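Leucyl-tRNA synthetase subunit alpha (Aquifex aeolicus, PDB 3PZ5) is the CP1 editing domain of leucyl-tRNA synthetase, the enzyme that joins leucine to its tRNA, and probably hydrolyses mischarged tRNA. Local coordinates at residues Leu54-Gly58 / Phe94-Tyr98; Thr81-Thr85 / Asn114-Tyr118; Asp89-Val93 / Glu137-Tyr142. The protein carries 1 engineered substitution. Residue numbers count along the deposited sequence, not the author numbering.

Following the chain from the N terminus, contact 1 closes a loop from helix 50-60 to the middle of strand 92-100. Helix 81-84 lies inside that loop and starts contact 2, which closes farther on at 114-118. Residues 89-93 start contact 3, which closes last, on helix 133-142. No contact nests within another; each pair crosses. Contacts 1 and 3 use adjoining parts of strand 92-100, with centres about 17 Å apart. Contacts 2 and 3 touch: Asn-114 reaches Glu-91, and Tyr-115 packs on Lys-90 and Phe-138. Contacts 1 and 2 do not touch. Together they join three helices to the main sheet and its loops within the editing domain.

Contact 1. Residues Leu54-Gly58 / Phe94-Tyr98; sequences LACIG and FLGVY
This is a buried, apolar helix-on-strand contact in the editing domain. One turn of helix 50-60, Leu-54 to Gly-58, packs on strand 92-100 where that strand is broken at Gly-96. The helical turn is regular, with Gly-58 N bonded to Leu-54 O at 2.7 Å. Leu-95 (phi/psi -88/-12) and Gly-96 (92/5) turn the chain, and Val-97 returns to an extended conformation. The closest CA pair is two glycines: Gly-58 CA lies 3.9 Å from Gly-96 CA. A CB on Gly-58 would clash with Leu-95 O, and one on Gly-96 would clash with Gly-58 CA. At its positive phi, Gly-96 would also press a CB on Leu-95 O. No hydrogen bond crosses the interface. A CA-H...O contact does, from Gly-58 CA to Leu-95 O at 3.5 Å. Val-97 (chi1 m) points toward the helix. Its CG2 meets Leu-54 CB at 3.8 Å and its CG1 meets Ile-57 CG2 at 4.0 Å. Leu-95 (mt) has CD2 4.1 Å from Ala-55 CB and CD1 4.3 Å from Leu-54 CB. Paired glycines thus bring the backbones into direct contact, with apolar packing around them, as helix 50-60 covers the main sheet. Ala-55 and Leu-95 also touch Val-69 of helix 66-78. Leu-54 and Val-97 reach Val-18 of strand 12-18, while Leu-95 and Val-97 both make backbone hydrogen bonds with Val-110 of strand 107-113.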
ATOM      1  N   LEU A  54       8.709   7.526  11.186  1.00 23.90           N
ATOM      2  CA  LEU A  54       9.108   6.150  10.900  1.00 24.24           C
ATOM      3  C   LEU A  54      10.543   6.070  10.385  1.00 24.51           C
ATOM      4  O   LEU A  54      11.281   5.135  10.720  1.00 24.35           O
ATOM      5  CB  LEU A  54       8.131   5.498   9.916  1.00 24.25           C
ATOM      6  CG  LEU A  54       6.667   5.406  10.372  1.00 24.14           C
ATOM      7  CD1 LEU A  54       5.807   4.779   9.284  1.00 23.35           C
ATOM      8  CD2 LEU A  54       6.522   4.643  11.694  1.00 23.34           C
ATOM      9  N   ALA A  55      10.938   7.071   9.597  1.00 24.91           N
ATOM     10  CA  ALA A  55      12.304   7.162   9.071  1.00 25.25           C
ATOM     11  C   ALA A  55      13.364   7.217  10.166  1.00 25.53           C
ATOM     12  O   ALA A  55      14.413   6.586  10.039  1.00 25.69           O
ATOM     13  CB  ALA A  55      12.445   8.353   8.145  1.00 25.03           C
ATOM     14  N   CYS A  56      13.099   7.969  11.231  1.00 26.04           N
ATOM     15  CA  CYS A  56      14.057   8.061  12.332  1.00 26.80           C
ATOM     16  C   CYS A  56      14.165   6.737  13.082  1.00 26.65           C
ATOM     17  O   CYS A  56      15.273   6.274  13.380  1.00 26.53           O
ATOM     18  CB  CYS A  56      13.729   9.205  13.291  1.00 26.64           C
ATOM     19  SG  CYS A  56      15.126   9.567  14.386  1.00 29.70           S
ATOM     20  N   ILE A  57      13.008   6.137  13.365  1.00 26.80           N
ATOM     21  CA  ILE A  57      12.934   4.794  13.942  1.00 26.93           C
ATOM     22  C   ILE A  57      13.699   3.794  13.068  1.00 27.17           C
ATOM     23  O   ILE A  57      14.496   2.998  13.577  1.00 27.09           O
ATOM     24  CB  ILE A  57      11.460   4.353  14.174  1.00 26.78           C
ATOM     25  CG1 ILE A  57      10.857   5.143  15.341  1.00 26.72           C
ATOM     26  CG2 ILE A  57      11.371   2.861  14.465  1.00 26.38           C
ATOM     27  CD1 ILE A  57       9.340   5.172  15.373  1.00 26.47           C
ATOM     28  N   GLY A  58      13.468   3.862  11.759  1.00 27.49           N
ATOM     29  CA  GLY A  58      14.192   3.042  10.789  1.00 28.21           C
ATOM     30  C   GLY A  58      15.701   3.139  10.942  1.00 28.75           C
ATOM     31  O   GLY A  58      16.391   2.114  11.025  1.00 28.72           O
ATOM     32  N   PHE A  94      12.772   3.797   1.064  1.00 29.24           N
ATOM     33  CA  PHE A  94      12.404   2.810   2.081  1.00 28.14           C
ATOM     34  C   PHE A  94      12.559   3.421   3.469  1.00 27.70           C
ATOM     35  O   PHE A  94      13.591   4.026   3.769  1.00 27.71           O
ATOM     36  CB  PHE A  94      13.273   1.553   1.927  1.00 27.92           C
ATOM     37  CG  PHE A  94      13.089   0.525   3.021  1.00 26.86           C
ATOM     38  CD1 PHE A  94      11.848  -0.062   3.256  1.00 25.82           C
ATOM     39  CD2 PHE A  94      14.174   0.121   3.796  1.00 25.26           C
ATOM     40  CE1 PHE A  94      11.691  -1.024   4.265  1.00 25.55           C
ATOM     41  CE2 PHE A  94      14.027  -0.839   4.794  1.00 24.77           C
ATOM     42  CZ  PHE A  94      12.786  -1.410   5.033  1.00 24.37           C
ATOM     43  N   LEU A  95      11.539   3.263   4.309  1.00 27.18           N
ATOM     44  CA  LEU A  95      11.501   3.929   5.616  1.00 26.71           C
ATOM     45  C   LEU A  95      12.165   3.168   6.765  1.00 26.39           C
ATOM     46  O   LEU A  95      12.376   3.728   7.841  1.00 26.43           O
ATOM     47  CB  LEU A  95      10.068   4.337   5.989  1.00 26.65           C
ATOM     48  CG  LEU A  95       9.420   5.441   5.141  1.00 26.82           C
ATOM     49  CD1 LEU A  95       8.023   5.766   5.641  1.00 26.69           C
ATOM     50  CD2 LEU A  95      10.274   6.709   5.095  1.00 27.14           C
ATOM     51  N   GLY A  96      12.494   1.899   6.539  1.00 25.99           N
ATOM     52  CA  GLY A  96      13.216   1.106   7.533  1.00 25.56           C
ATOM     53  C   GLY A  96      12.321   0.330   8.483  1.00 25.34           C
ATOM     54  O   GLY A  96      12.804  -0.317   9.417  1.00 25.11           O
ATOM     55  N   VAL A  97      11.017   0.389   8.238  1.00 24.94           N
ATOM     56  CA  VAL A  97      10.046  -0.277   9.092  1.00 24.94           C
ATOM     57  C   VAL A  97       9.064  -1.125   8.281  1.00 25.07           C
ATOM     58  O   VAL A  97       8.910  -0.941   7.062  1.00 24.91           O
ATOM     59  CB  VAL A  97       9.253   0.738   9.975  1.00 25.07           C
ATOM     60  CG1 VAL A  97      10.175   1.451  10.961  1.00 24.51           C
ATOM     61  CG2 VAL A  97       8.485   1.750   9.110  1.00 24.87           C
ATOM     62  N   TYR A  98       8.398  -2.044   8.979  1.00 24.94           N
ATOM     63  CA  TYR A  98       7.375  -2.899   8.387  1.00 24.83           C
ATOM     64  C   TYR A  98       6.034  -2.713   9.086  1.00 24.76           C
ATOM     65  O   TYR A  98       5.977  -2.456  10.289  1.00 24.59           O
ATOM     66  CB  TYR A  98       7.810  -4.367   8.438  1.00 24.86           C
ATOM     67  CG  TYR A  98       9.095  -4.617   7.687  1.00 25.18           C
ATOM     68  CD1 TYR A  98      10.334  -4.425   8.304  1.00 25.22           C
ATOM     69  CD2 TYR A  98       9.077  -5.018   6.350  1.00 24.93           C
ATOM     70  CE1 TYR A  98      11.521  -4.637   7.612  1.00 25.05           C
ATOM     71  CE2 TYR A  98      10.261  -5.232   5.648  1.00 24.96           C
ATOM     72  CZ  TYR A  98      11.478  -5.039   6.287  1.00 24.86           C
ATOM     73  OH  TYR A  98      12.655  -5.246   5.605  1.00 24.81           O
TER

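Contact 2. Residues Thr81-Thr85 / Asn114-Tyr118; sequences TRERT and NYVLY
Arg-84, Leu-117 and Asn-114 bury the most surface here, and Arg-84 is the centre. It is the last residue of the short helix 81-84. Its side chain extends over the irregular loop 114-118, with chi1 between wells at -134°, chi2 t and chi3 p. Arg-84 NE donates to Asn-114 O at 2.8 Å with an angle of 158°. Arg-84 NH2 makes a weak bond to Val-116 O at 3.0 Å. Both carbonyls lie at the edge of the guanidinium, near its plane. This is an arginine bridging main-chain carbonyls of a loop that has no regular secondary structure. Leu-117 (mt) covers one face of the guanidinium, its CD2 3.8 Å from Arg-84 NH2. Leu-117 CD1 also meets Thr-81 CG2 at 3.8 Å. Asn-114 (chi1 p) packs its CB 3.8 Å from Arg-84 CG, but its amide finds its polar partners outside the two segments, with OD1 accepting from Glu-91 N. The closest CA pair is Thr-85 and Tyr-115, 4.5 Å apart, just after the helix. Thr-85 OG1 is 3.8 Å from Tyr-115 CB. The Tyr-115 ring leads away, and its hydroxyl is hydrogen-bonded to Asp-135. Asn-114 is helical (-62/-36) and Tyr-115 turn-like (-82/-2), whereas Val-116 and Leu-117 are extended. A salt bridge from Arg-84 NH1 to Glu-47 brings in the segment before helix 50-60. Met-76 of helix 66-78 touches Arg-84 and Asn-114, and Val-116 packs on Ile-125 of strand 124-127.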
ATOM      1  N   THR A  81       2.053  18.552  -8.559  1.00 61.15           N
ATOM      2  CA  THR A  81       1.194  17.386  -8.809  1.00 61.57           C
ATOM      3  C   THR A  81       1.305  16.824 -10.232  1.00 61.91           C
ATOM      4  O   THR A  81       1.475  15.616 -10.419  1.00 61.90           O
ATOM      5  CB  THR A  81      -0.290  17.724  -8.501  1.00 61.59           C
ATOM      6  OG1 THR A  81      -0.410  18.167  -7.142  1.00 61.44           O
ATOM      7  CG2 THR A  81      -1.190  16.513  -8.719  1.00 61.57           C
ATOM      8  N   ARG A  82       1.209  17.710 -11.221  1.00 62.32           N
ATOM      9  CA  ARG A  82       1.308  17.338 -12.633  1.00 62.80           C
ATOM     10  C   ARG A  82       2.656  16.680 -12.957  1.00 62.97           C
ATOM     11  O   ARG A  82       2.736  15.780 -13.796  1.00 63.09           O
ATOM     12  CB  ARG A  82       1.096  18.582 -13.504  1.00 62.90           C
ATOM     13  CG  ARG A  82       1.052  18.336 -15.006  1.00 63.46           C
ATOM     14  CD  ARG A  82      -0.346  17.973 -15.490  1.00 64.44           C
ATOM     15  NE  ARG A  82      -0.449  18.085 -16.944  1.00 65.15           N
ATOM     16  CZ  ARG A  82      -0.223  17.089 -17.800  1.00 65.63           C
ATOM     17  NH1 ARG A  82       0.116  15.882 -17.357  1.00 65.82           N
ATOM     18  NH2 ARG A  82      -0.341  17.300 -19.105  1.00 65.82           N
ATOM     19  N   GLU A  83       3.703  17.136 -12.274  1.00 63.15           N
ATOM     20  CA  GLU A  83       5.067  16.660 -12.496  1.00 63.27           C
ATOM     21  C   GLU A  83       5.369  15.390 -11.701  1.00 63.16           C
ATOM     22  O   GLU A  83       6.193  14.571 -12.114  1.00 63.18           O
ATOM     23  CB  GLU A  83       6.055  17.762 -12.108  1.00 63.40           C
ATOM     24  CG  GLU A  83       7.420  17.677 -12.779  1.00 63.94           C
ATOM     25  CD  GLU A  83       8.123  19.025 -12.827  1.00 64.80           C
ATOM     26  OE1 GLU A  83       8.202  19.702 -11.776  1.00 64.97           O
ATOM     27  OE2 GLU A  83       8.598  19.410 -13.918  1.00 64.96           O
ATOM     28  N   ARG A  84       4.685  15.234 -10.569  1.00 62.98           N
ATOM     29  CA  ARG A  84       5.008  14.196  -9.593  1.00 62.80           C
ATOM     30  C   ARG A  84       4.426  12.827  -9.941  1.00 62.75           C
ATOM     31  O   ARG A  84       5.050  11.796  -9.674  1.00 62.82           O
ATOM     32  CB  ARG A  84       4.531  14.626  -8.206  1.00 62.72           C
ATOM     33  CG  ARG A  84       5.551  14.405  -7.116  1.00 62.62           C
ATOM     34  CD  ARG A  84       5.148  15.116  -5.844  1.00 62.40           C
ATOM     35  NE  ARG A  84       4.233  14.315  -5.036  1.00 62.38           N
ATOM     36  CZ  ARG A  84       3.747  14.688  -3.855  1.00 62.42           C
ATOM     37  NH1 ARG A  84       4.082  15.859  -3.330  1.00 62.29           N
ATOM     38  NH2 ARG A  84       2.921  13.886  -3.197  1.00 62.32           N
ATOM     39  N   THR A  85       3.235  12.823 -10.537  1.00 62.63           N
ATOM     40  CA  THR A  85       2.503  11.585 -10.811  1.00 62.44           C
ATOM     41  C   THR A  85       2.176  11.387 -12.301  1.00 62.27           C
ATOM     42  O   THR A  85       1.396  10.497 -12.659  1.00 62.33           O
ATOM     43  CB  THR A  85       1.206  11.497  -9.949  1.00 62.51           C
ATOM     44  OG1 THR A  85       0.638  10.183 -10.049  1.00 62.63           O
ATOM     45  CG2 THR A  85       0.171  12.544 -10.381  1.00 62.49           C
ATOM     46  N   ASN A 114       6.668   9.402  -4.663  1.00 28.71           N
ATOM     47  CA  ASN A 114       6.208  10.612  -5.339  1.00 29.29           C
ATOM     48  C   ASN A 114       4.759  10.588  -5.832  1.00 29.47           C
ATOM     49  O   ASN A 114       4.070  11.602  -5.786  1.00 29.25           O
ATOM     50  CB  ASN A 114       7.155  10.967  -6.497  1.00 29.40           C
ATOM     51  CG  ASN A 114       7.204   9.898  -7.578  1.00 29.80           C
ATOM     52  OD1 ASN A 114       7.060   8.705  -7.304  1.00 30.70           O
ATOM     53  ND2 ASN A 114       7.424  10.328  -8.818  1.00 30.01           N
ATOM     54  N   TYR A 115       4.306   9.422  -6.288  1.00 30.05           N
ATOM     55  CA  TYR A 115       3.031   9.299  -6.992  1.00 30.50           C
ATOM     56  C   TYR A 115       1.812   9.227  -6.069  1.00 31.07           C
ATOM     57  O   TYR A 115       0.673   9.148  -6.537  1.00 31.09           O
ATOM     58  CB  TYR A 115       3.070   8.096  -7.940  1.00 30.37           C
ATOM     59  CG  TYR A 115       2.943   6.743  -7.263  1.00 30.39           C
ATOM     60  CD1 TYR A 115       1.708   6.092  -7.193  1.00 30.05           C
ATOM     61  CD2 TYR A 115       4.053   6.109  -6.707  1.00 29.85           C
ATOM     62  CE1 TYR A 115       1.586   4.853  -6.580  1.00 29.85           C
ATOM     63  CE2 TYR A 115       3.938   4.870  -6.090  1.00 29.43           C
ATOM     64  CZ  TYR A 115       2.703   4.246  -6.033  1.00 29.82           C
ATOM     65  OH  TYR A 115       2.582   3.014  -5.423  1.00 29.72           O
ATOM     66  N   VAL A 116       2.054   9.245  -4.763  1.00 31.83           N
ATOM     67  CA  VAL A 116       0.972   9.246  -3.788  1.00 32.56           C
ATOM     68  C   VAL A 116       0.809  10.644  -3.214  1.00 33.23           C
ATOM     69  O   VAL A 116       1.719  11.175  -2.573  1.00 33.31           O
ATOM     70  CB  VAL A 116       1.197   8.204  -2.675  1.00 32.44           C
ATOM     71  CG1 VAL A 116       0.117   8.304  -1.611  1.00 32.35           C
ATOM     72  CG2 VAL A 116       1.203   6.813  -3.273  1.00 32.78           C
ATOM     73  N   LEU A 117      -0.357  11.230  -3.463  1.00 34.12           N
ATOM     74  CA  LEU A 117      -0.659  12.589  -3.035  1.00 35.05           C
ATOM     75  C   LEU A 117      -1.239  12.617  -1.630  1.00 35.49           C
ATOM     76  O   LEU A 117      -2.057  11.768  -1.272  1.00 35.57           O
ATOM     77  CB  LEU A 117      -1.628  13.254  -4.017  1.00 35.18           C
ATOM     78  CG  LEU A 117      -1.116  13.485  -5.441  1.00 35.69           C
ATOM     79  CD1 LEU A 117      -2.279  13.771  -6.385  1.00 35.91           C
ATOM     80  CD2 LEU A 117      -0.077  14.612  -5.483  1.00 35.81           C
ATOM     81  N   TYR A 118      -0.814  13.605  -0.845  1.00 36.11           N
ATOM     82  CA  TYR A 118      -1.326  13.801   0.509  1.00 36.81           C
ATOM     83  C   TYR A 118      -2.821  14.143   0.537  1.00 36.96           C
ATOM     84  O   TYR A 118      -3.516  13.826   1.502  1.00 36.92           O
ATOM     85  CB  TYR A 118      -0.516  14.878   1.242  1.00 37.06           C
ATOM     86  CG  TYR A 118      -0.795  14.948   2.732  1.00 38.06           C
ATOM     87  CD1 TYR A 118      -0.776  13.789   3.517  1.00 39.09           C
ATOM     88  CD2 TYR A 118      -1.069  16.165   3.357  1.00 38.64           C
ATOM     89  CE1 TYR A 118      -1.033  13.838   4.881  1.00 40.19           C
ATOM     90  CE2 TYR A 118      -1.322  16.229   4.728  1.00 39.87           C
ATOM     91  CZ  TYR A 118      -1.301  15.059   5.483  1.00 40.79           C
ATOM     92  OH  TYR A 118      -1.549  15.094   6.839  1.00 41.97           O
TER

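Contact 3. Residues Asp89-Val93 / Glu137-Tyr142; sequences DKEGV and EFAKKY
A main-chain to side-chain hydrogen bond leads this contact: Gly-92 N donates to Tyr-142 OH at 3.1 Å, with an angle of 155°. It belongs to a helix-on-strand packing in the editing domain, where helix 133-142 lies against residues 89-93, the loop that leads into strand 92-100 and its first residues. A long salt bridge follows at the other end, from Lys-90 NZ to Glu-137 OE1 at 3.7 Å. The segment from Glu-137 is helical, with Lys-141 N bonded to Glu-137 O at 3.1 Å and Tyr-142 N to Phe-138 O at 3.0 Å. Residues 90-92 are extended. The closest CA pair is Lys-90 and Phe-138, 5.6 Å apart. Lys-90 (chi1 m, chi2 m) buries the most surface, and its CB approaches Phe-138 CD2 at 3.8 Å. Lys-141 covers the same residue at the surface, its NZ 3.6 Å from Lys-90 O. Glu-91 points away from the helix; its carboxylate forms a salt bridge with Lys-75 of helix 66-78, and its backbone N donates to Asn-114 OD1. Tyr-142 (chi1 m) points toward the strand, and its ring also meets that of Trp-111. Phe-138 (chi1 t) turns its ring edge to Gly-92. A CB on Gly-92 would clash with Phe-138 CE2, and Gly-92 CA sits just 4.0 Å from Phe-138 CE2.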
ATOM      1  N   ASP A  89       9.148   9.757 -13.517  1.00 53.07           N
ATOM      2  CA  ASP A  89       9.054   8.326 -13.214  1.00 51.33           C
ATOM      3  C   ASP A  89       8.963   8.074 -11.711  1.00 49.87           C
ATOM      4  O   ASP A  89       9.368   8.914 -10.906  1.00 49.77           O
ATOM      5  CB  ASP A  89      10.261   7.574 -13.785  1.00 51.58           C
ATOM      6  CG  ASP A  89      10.238   7.489 -15.301  1.00 51.99           C
ATOM      7  OD1 ASP A  89       9.191   7.099 -15.866  1.00 52.67           O
ATOM      8  OD2 ASP A  89      11.274   7.800 -15.928  1.00 52.32           O
ATOM      9  N   LYS A  90       8.438   6.910 -11.344  1.00 47.96           N
ATOM     10  CA  LYS A  90       8.277   6.531  -9.945  1.00 46.13           C
ATOM     11  C   LYS A  90       9.577   6.711  -9.172  1.00 44.88           C
ATOM     12  O   LYS A  90      10.631   6.221  -9.590  1.00 44.79           O
ATOM     13  CB  LYS A  90       7.792   5.079  -9.826  1.00 46.18           C
ATOM     14  CG  LYS A  90       6.556   4.737 -10.666  1.00 45.90           C
ATOM     15  CD  LYS A  90       5.308   5.489 -10.212  1.00 45.29           C
ATOM     16  CE  LYS A  90       4.194   5.344 -11.228  1.00 45.00           C
ATOM     17  NZ  LYS A  90       3.068   6.271 -10.958  1.00 45.40           N
ATOM     18  N   GLU A  91       9.496   7.433  -8.057  1.00 43.10           N
ATOM     19  CA  GLU A  91      10.652   7.663  -7.195  1.00 41.47           C
ATOM     20  C   GLU A  91      10.229   7.572  -5.734  1.00 40.00           C
ATOM     21  O   GLU A  91       9.217   8.152  -5.336  1.00 39.91           O
ATOM     22  CB  GLU A  91      11.276   9.028  -7.492  1.00 41.67           C
ATOM     23  CG  GLU A  91      12.569   9.317  -6.731  1.00 42.60           C
ATOM     24  CD  GLU A  91      13.154  10.699  -7.024  1.00 44.20           C
ATOM     25  OE1 GLU A  91      12.601  11.439  -7.873  1.00 44.56           O
ATOM     26  OE2 GLU A  91      14.181  11.045  -6.396  1.00 44.73           O
ATOM     27  N   GLY A  92      11.003   6.843  -4.939  1.00 38.15           N
ATOM     28  CA  GLY A  92      10.651   6.637  -3.541  1.00 36.07           C
ATOM     29  C   GLY A  92      11.786   6.158  -2.665  1.00 34.57           C
ATOM     30  O   GLY A  92      12.858   5.801  -3.161  1.00 34.45           O
ATOM     31  N   VAL A  93      11.535   6.152  -1.354  1.00 33.00           N
ATOM     32  CA  VAL A  93      12.532   5.763  -0.347  1.00 31.35           C
ATOM     33  C   VAL A  93      11.965   4.791   0.694  1.00 30.37           C
ATOM     34  O   VAL A  93      10.822   4.934   1.139  1.00 29.86           O
ATOM     35  CB  VAL A  93      13.150   7.000   0.374  1.00 31.48           C
ATOM     36  CG1 VAL A  93      14.098   7.756  -0.552  1.00 30.94           C
ATOM     37  CG2 VAL A  93      12.064   7.930   0.918  1.00 30.92           C
ATOM     38  N   GLU A 137       3.936  -0.241 -11.583  1.00 31.90           N
ATOM     39  CA  GLU A 137       5.092   0.502 -12.068  1.00 32.10           C
ATOM     40  C   GLU A 137       6.143   0.714 -10.974  1.00 31.99           C
ATOM     41  O   GLU A 137       7.338   0.493 -11.200  1.00 31.87           O
ATOM     42  CB  GLU A 137       4.640   1.833 -12.674  1.00 32.12           C
ATOM     43  CG  GLU A 137       3.885   1.662 -13.992  1.00 33.31           C
ATOM     44  CD  GLU A 137       2.915   2.796 -14.303  1.00 35.16           C
ATOM     45  OE1 GLU A 137       2.431   3.471 -13.367  1.00 35.56           O
ATOM     46  OE2 GLU A 137       2.619   2.999 -15.500  1.00 36.45           O
ATOM     47  N   PHE A 138       5.687   1.114  -9.787  1.00 31.89           N
ATOM     48  CA  PHE A 138       6.576   1.330  -8.644  1.00 31.82           C
ATOM     49  C   PHE A 138       7.292   0.036  -8.239  1.00 31.95           C
ATOM     50  O   PHE A 138       8.506   0.041  -8.021  1.00 32.03           O
ATOM     51  CB  PHE A 138       5.804   1.937  -7.458  1.00 31.69           C
ATOM     52  CG  PHE A 138       6.682   2.381  -6.318  1.00 30.92           C
ATOM     53  CD1 PHE A 138       6.911   1.543  -5.230  1.00 30.86           C
ATOM     54  CD2 PHE A 138       7.281   3.635  -6.330  1.00 30.19           C
ATOM     55  CE1 PHE A 138       7.726   1.946  -4.170  1.00 30.18           C
ATOM     56  CE2 PHE A 138       8.102   4.046  -5.281  1.00 29.82           C
ATOM     57  CZ  PHE A 138       8.323   3.202  -4.197  1.00 30.03           C
ATOM     58  N   ALA A 139       6.538  -1.063  -8.163  1.00 31.98           N
ATOM     59  CA  ALA A 139       7.076  -2.376  -7.791  1.00 31.95           C
ATOM     60  C   ALA A 139       8.063  -2.914  -8.829  1.00 32.04           C
ATOM     61  O   ALA A 139       9.002  -3.633  -8.489  1.00 31.87           O
ATOM     62  CB  ALA A 139       5.944  -3.368  -7.568  1.00 31.84           C
ATOM     63  N   LYS A 140       7.832  -2.564 -10.091  1.00 32.23           N
ATOM     64  CA  LYS A 140       8.728  -2.913 -11.187  1.00 32.46           C
ATOM     65  C   LYS A 140      10.085  -2.213 -10.999  1.00 32.29           C
ATOM     66  O   LYS A 140      11.138  -2.831 -11.147  1.00 32.19           O
ATOM     67  CB  LYS A 140       8.086  -2.518 -12.524  1.00 32.70           C
ATOM     68  CG  LYS A 140       8.432  -3.428 -13.706  1.00 34.00           C
ATOM     69  CD  LYS A 140       9.659  -2.934 -14.479  1.00 35.45           C
ATOM     70  CE  LYS A 140      10.113  -3.952 -15.530  1.00 36.28           C
ATOM     71  NZ  LYS A 140      10.758  -5.164 -14.930  1.00 35.91           N
ATOM     72  N   LYS A 141      10.042  -0.932 -10.645  1.00 32.13           N
ATOM     73  CA  LYS A 141      11.243  -0.126 -10.443  1.00 31.99           C
ATOM     74  C   LYS A 141      12.035  -0.572  -9.211  1.00 31.64           C
ATOM     75  O   LYS A 141      13.269  -0.596  -9.229  1.00 31.51           O
ATOM     76  CB  LYS A 141      10.855   1.351 -10.314  1.00 32.16           C
ATOM     77  CG  LYS A 141      12.013   2.344 -10.204  1.00 33.17           C
ATOM     78  CD  LYS A 141      12.578   2.706 -11.573  1.00 35.56           C
ATOM     79  CE  LYS A 141      12.884   4.204 -11.684  1.00 36.83           C
ATOM     80  NZ  LYS A 141      13.713   4.732 -10.557  1.00 37.14           N
ATOM     81  N   TYR A 142      11.319  -0.933  -8.147  1.00 31.17           N
ATOM     82  CA  TYR A 142      11.952  -1.238  -6.867  1.00 30.65           C
ATOM     83  C   TYR A 142      11.912  -2.717  -6.468  1.00 30.71           C
ATOM     84  O   TYR A 142      12.241  -3.074  -5.333  1.00 30.48           O
ATOM     85  CB  TYR A 142      11.388  -0.324  -5.776  1.00 30.33           C
ATOM     86  CG  TYR A 142      11.798   1.122  -5.973  1.00 29.50           C
ATOM     87  CD1 TYR A 142      13.050   1.574  -5.545  1.00 28.78           C
ATOM     88  CD2 TYR A 142      10.950   2.031  -6.607  1.00 28.22           C
ATOM     89  CE1 TYR A 142      13.440   2.897  -5.731  1.00 28.35           C
ATOM     90  CE2 TYR A 142      11.330   3.360  -6.797  1.00 27.51           C
ATOM     91  CZ  TYR A 142      12.578   3.787  -6.357  1.00 27.74           C
ATOM     92  OH  TYR A 142      12.968   5.096  -6.540  1.00 26.56           O
TER